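PDB 3CR8: sulfate adenylyltransferase, adenylylsulfate kinase from Thiobacillus denitrificans, which phosphorylates adenosine 5'-phosphosulfate with ATP to give 3'-phosphoadenylyl sulfate, the activated form of sulfate. Local coordinates for residues A388-L393 and I444-P449; G469-H474 and T514-I519. All coordinates share one frame; numbering follows the deposited sequence.

Overall arrangement
Both contacts belong to the C-terminal APS kinase part of the chain and reach the same parallel five-stranded sheet, whose order is 401-404, 444-447, 370-376, 469-475, 517-519. Contact 1 packs helix 380-394, the helix that begins within the predicted ATP-binding loop, on strand 444-447; contact 2 joins strand 469-475 to 517-519, one of the two outermost strands within this chain. Strand 370-376, which leads into that loop, runs between them. Along the chain contact 1 is complete before contact 2 begins. Their centres are 13 Å apart and their nearest atoms about 6 Å, without touching. Helix 526-540 packs against residues of both, so the two contacts share one covering helix on the sheet that carries the predicted ATP-binding loop.

Contact 1 (A388-L393 and I444-P449); sequences ALAARL and IAICAP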
# COMPACT_ATOMS: atom_id res chain seq x y z
N ALA A 388 30.30 -14.23 27.42
CA ALA A 388 30.60 -13.47 26.22
C ALA A 388 29.52 -13.68 25.16
O ALA A 388 29.05 -12.72 24.55
CB ALA A 388 31.98 -13.84 25.67
N LEU A 389 29.11 -14.93 24.95
CA LEU A 389 28.14 -15.28 23.93
C LEU A 389 26.82 -14.55 24.22
O LEU A 389 26.17 -14.05 23.31
CB LEU A 389 27.98 -16.80 23.88
CG LEU A 389 27.35 -17.46 22.66
CD1 LEU A 389 26.09 -18.19 23.07
CD2 LEU A 389 27.12 -16.46 21.50
N ALA A 390 26.45 -14.48 25.49
CA ALA A 390 25.27 -13.74 25.93
C ALA A 390 25.36 -12.26 25.51
O ALA A 390 24.43 -11.72 24.95
CB ALA A 390 25.11 -13.84 27.45
N ALA A 391 26.47 -11.61 25.81
CA ALA A 391 26.65 -10.21 25.47
C ALA A 391 26.40 -9.99 23.97
O ALA A 391 25.64 -9.11 23.58
CB ALA A 391 28.05 -9.73 25.85
N ARG A 392 27.04 -10.79 23.13
CA ARG A 392 26.88 -10.68 21.69
C ARG A 392 25.43 -10.82 21.28
O ARG A 392 24.90 -9.95 20.56
CB ARG A 392 27.69 -11.75 20.98
CG ARG A 392 29.17 -11.59 21.08
CD ARG A 392 29.61 -10.32 20.39
NE ARG A 392 28.79 -10.03 19.22
CZ ARG A 392 29.18 -10.21 17.96
NH1 ARG A 392 30.40 -10.68 17.69
NH2 ARG A 392 28.35 -9.91 16.97
N LEU A 393 24.79 -11.91 21.71
CA LEU A 393 23.43 -12.19 21.33
C LEU A 393 22.50 -11.05 21.75
O LEU A 393 21.46 -10.83 21.13
CB LEU A 393 22.97 -13.52 21.89
CG LEU A 393 23.73 -14.63 21.20
CD1 LEU A 393 23.24 -16.02 21.59
CD2 LEU A 393 23.64 -14.44 19.70
N ILE A 444 16.09 -16.80 24.00
CA ILE A 444 17.27 -17.65 23.91
C ILE A 444 17.88 -17.84 25.29
O ILE A 444 18.15 -16.86 26.00
CB ILE A 444 18.35 -17.15 22.89
CG1 ILE A 444 19.55 -16.58 23.59
CG2 ILE A 444 17.84 -16.10 21.84
CD1 ILE A 444 20.46 -15.98 22.59
N ALA A 445 18.08 -19.11 25.66
CA ALA A 445 18.64 -19.47 26.98
C ALA A 445 20.04 -20.02 26.84
O ALA A 445 20.28 -20.92 26.03
CB ALA A 445 17.77 -20.50 27.70
N ILE A 446 20.96 -19.52 27.65
CA ILE A 446 22.36 -19.95 27.55
C ILE A 446 22.83 -20.62 28.83
O ILE A 446 22.94 -19.97 29.85
CB ILE A 446 23.28 -18.75 27.31
CG1 ILE A 446 23.05 -18.17 25.92
CG2 ILE A 446 24.70 -19.14 27.49
CD1 ILE A 446 23.55 -16.76 25.85
N CYS A 447 23.12 -21.91 28.75
CA CYS A 447 23.42 -22.72 29.91
C CYS A 447 24.76 -23.40 29.89
O CYS A 447 25.15 -23.96 28.87
CB CYS A 447 22.53 -23.95 29.93
SG CYS A 447 20.85 -23.57 29.79
N ALA A 448 25.44 -23.40 31.04
CA ALA A 448 26.70 -24.12 31.19
C ALA A 448 26.90 -24.82 32.54
O ALA A 448 27.87 -24.54 33.25
CB ALA A 448 27.78 -23.06 30.96
N PRO A 449 25.99 -25.73 32.90
CA PRO A 449 26.08 -26.55 34.10
C PRO A 449 27.12 -27.65 33.99
O PRO A 449 27.67 -27.91 32.91
CB PRO A 449 24.71 -27.21 34.13
CG PRO A 449 24.51 -27.55 32.68
CD PRO A 449 24.86 -26.19 32.06
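CG1 of I446 stands anti to the carbonyl carbon (chi1 -69°), and a nearly extended chi2 of 160° carries CD1 out to helix 380-394; of the residues here, I446 has the most surface covered. There the methyl comes up against the backbone as well as a side chain, with I446 CD1 3.5 Å from A390 CA and 3.7 Å from A390 CB. With only a methyl on A390, the isoleucine tip can lie against the helix backbone. L389, one residue before A390, has its CG anti to the backbone N and crosses I446 obliquely, its CD1 touching I446 CD1 at 4.0 Å. One turn on from L389, L393 has CG anti to the carbonyl carbon instead. Its CD1 approaches the same I446 methyl, at 4.3 Å from I446 CD1, and its branched end also crosses I444 obliquely.

The helix thus presents L389, A390 and L393 to the alternate strand residues I444 and I446. This is the helix-on-sheet packing of a P-loop kinase fold: helix 380-394 begins within the predicted ATP-binding loop and runs back over the parallel sheet, nearly antiparallel to strand 444-447 at 165°, the two axes coming within 9.6 Å. The I446 side chain lies about 9 Å from that of S383, a predicted ATP-binding residue.

No hydrogen bond crosses here; the contact is made of buried aliphatic carbon. V401 of the neighbouring strand packs on L393, I444 and I446, and V372 and I533 also touch L389. On the other face of strand 444-447, A445 and C447 pack against helix 421-440, while A390 also meets I204 of a second subunit.

Contact 2 (G469-H474 and T514-I519); sequences GFVEIH and TPELAI
The H474 ring has P515 CG and A518 CB near it, both set obliquely to its plane, while H474 CB lies 3.6 Å from P515 CG. A second flat group is the carboxylate of E516. Its OE1 is met from above the plane, 35° out of it, by the backbone N-H of E472, at 2.6 Å between E472 N and E516 OE1. CG anti to the carbonyl carbon and a bend at chi2 (67°) fold the acid, which sits just ahead of strand 517-519, back to this amide of strand 469-475. Its OE2 forms a salt bridge with R461, which also pairs with E472 OE1, so one arginine probably offsets the repulsion between two nearby acids.

From E516 on, the segments join as parallel strands at the outer side of the kinase's nucleotide-binding sheet. E472 O accepts two amides: E516 N on an in-plane lone pair at 3.0 Å, and L517 N nearly along the C=O axis at 3.2 Å. H474 N then gives a 2.7 Å bond to L517 O, and I519 N returns a weak one to H474 O. An alanine in place of E516 would lose the carboxylate that accepts the E472 amide and pairs with R461, and would probably loosen the entry into this strand. I473 and L517 project to one face, CB to CB 4.3 Å, where I533 of helix 526-540 packs on both. H474 and A518 start out on the opposite face, though the end of the histidine leads away from 514-519, its side chain about 4 Å from G376 of the predicted ATP-binding loop.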
# COMPACT_ATOMS: atom_id res chain seq x y z
N GLY A 469 14.78 -24.61 19.49
CA GLY A 469 16.11 -24.95 19.01
C GLY A 469 17.13 -25.27 20.11
O GLY A 469 17.27 -24.54 21.10
N PHE A 470 17.87 -26.36 19.92
CA PHE A 470 18.91 -26.74 20.85
C PHE A 470 20.23 -26.82 20.12
O PHE A 470 20.33 -27.52 19.11
CB PHE A 470 18.59 -28.11 21.44
CG PHE A 470 19.51 -28.53 22.56
CD1 PHE A 470 19.30 -28.08 23.84
CD2 PHE A 470 20.57 -29.39 22.32
CE1 PHE A 470 20.11 -28.49 24.86
CE2 PHE A 470 21.38 -29.79 23.34
CZ PHE A 470 21.15 -29.35 24.61
N VAL A 471 21.24 -26.10 20.61
CA VAL A 471 22.59 -26.11 20.03
C VAL A 471 23.63 -26.46 21.10
O VAL A 471 23.94 -25.65 21.98
CB VAL A 471 23.00 -24.72 19.45
CG1 VAL A 471 24.46 -24.72 19.04
CG2 VAL A 471 22.14 -24.32 18.30
N GLU A 472 24.19 -27.67 21.02
CA GLU A 472 25.21 -28.08 21.97
C GLU A 472 26.55 -27.59 21.50
O GLU A 472 26.91 -27.75 20.32
CB GLU A 472 25.27 -29.60 22.11
CG GLU A 472 26.17 -30.09 23.23
CD GLU A 472 26.10 -31.60 23.44
OE1 GLU A 472 25.43 -32.28 22.63
OE2 GLU A 472 26.72 -32.11 24.40
N ILE A 473 27.31 -26.97 22.39
CA ILE A 473 28.68 -26.65 22.02
C ILE A 473 29.64 -27.30 22.99
O ILE A 473 29.64 -27.01 24.19
CB ILE A 473 28.97 -25.12 21.86
CG1 ILE A 473 29.76 -24.58 23.02
CG2 ILE A 473 27.69 -24.30 21.63
CD1 ILE A 473 30.25 -23.23 22.72
N HIS A 474 30.44 -28.22 22.46
CA HIS A 474 31.37 -28.99 23.27
C HIS A 474 32.70 -28.27 23.37
O HIS A 474 33.45 -28.19 22.39
CB HIS A 474 31.59 -30.38 22.67
CG HIS A 474 32.66 -31.16 23.36
ND1 HIS A 474 33.43 -32.11 22.71
CD2 HIS A 474 33.11 -31.11 24.63
CE1 HIS A 474 34.29 -32.62 23.57
NE2 HIS A 474 34.13 -32.02 24.74
N THR A 514 28.08 -36.08 19.64
CA THR A 514 27.38 -35.47 18.52
C THR A 514 26.98 -33.99 18.69
O THR A 514 25.86 -33.59 18.33
CB THR A 514 26.17 -36.38 18.21
OG1 THR A 514 25.78 -36.22 16.84
CG2 THR A 514 24.97 -36.12 19.18
N PRO A 515 27.92 -33.15 19.18
CA PRO A 515 27.62 -31.72 19.38
C PRO A 515 27.31 -31.04 18.06
O PRO A 515 27.50 -31.63 16.99
CB PRO A 515 28.94 -31.13 19.90
CG PRO A 515 29.81 -32.27 20.19
CD PRO A 515 29.35 -33.42 19.35
N GLU A 516 26.83 -29.81 18.13
CA GLU A 516 26.62 -29.04 16.92
C GLU A 516 27.96 -28.42 16.61
O GLU A 516 28.37 -28.33 15.46
CB GLU A 516 25.52 -27.97 17.11
CG GLU A 516 24.10 -28.46 16.89
CD GLU A 516 23.63 -29.46 17.94
OE1 GLU A 516 24.08 -29.41 19.10
OE2 GLU A 516 22.78 -30.32 17.58
N LEU A 517 28.65 -28.01 17.66
CA LEU A 517 29.96 -27.37 17.54
C LEU A 517 30.91 -27.93 18.59
O LEU A 517 30.54 -28.10 19.74
CB LEU A 517 29.85 -25.87 17.77
CG LEU A 517 30.82 -24.96 17.00
CD1 LEU A 517 30.90 -23.58 17.62
CD2 LEU A 517 32.20 -25.54 16.90
N ALA A 518 32.13 -28.23 18.17
CA ALA A 518 33.18 -28.70 19.07
C ALA A 518 34.38 -27.78 18.97
O ALA A 518 35.17 -27.92 18.05
CB ALA A 518 33.59 -30.12 18.71
N ILE A 519 34.52 -26.83 19.89
CA ILE A 519 35.69 -25.95 19.87
C ILE A 519 36.94 -26.76 20.25
O ILE A 519 37.27 -26.91 21.44
CB ILE A 519 35.53 -24.68 20.77
CG1 ILE A 519 35.57 -25.05 22.24
CG2 ILE A 519 34.22 -23.94 20.49
CD1 ILE A 519 35.22 -23.90 23.13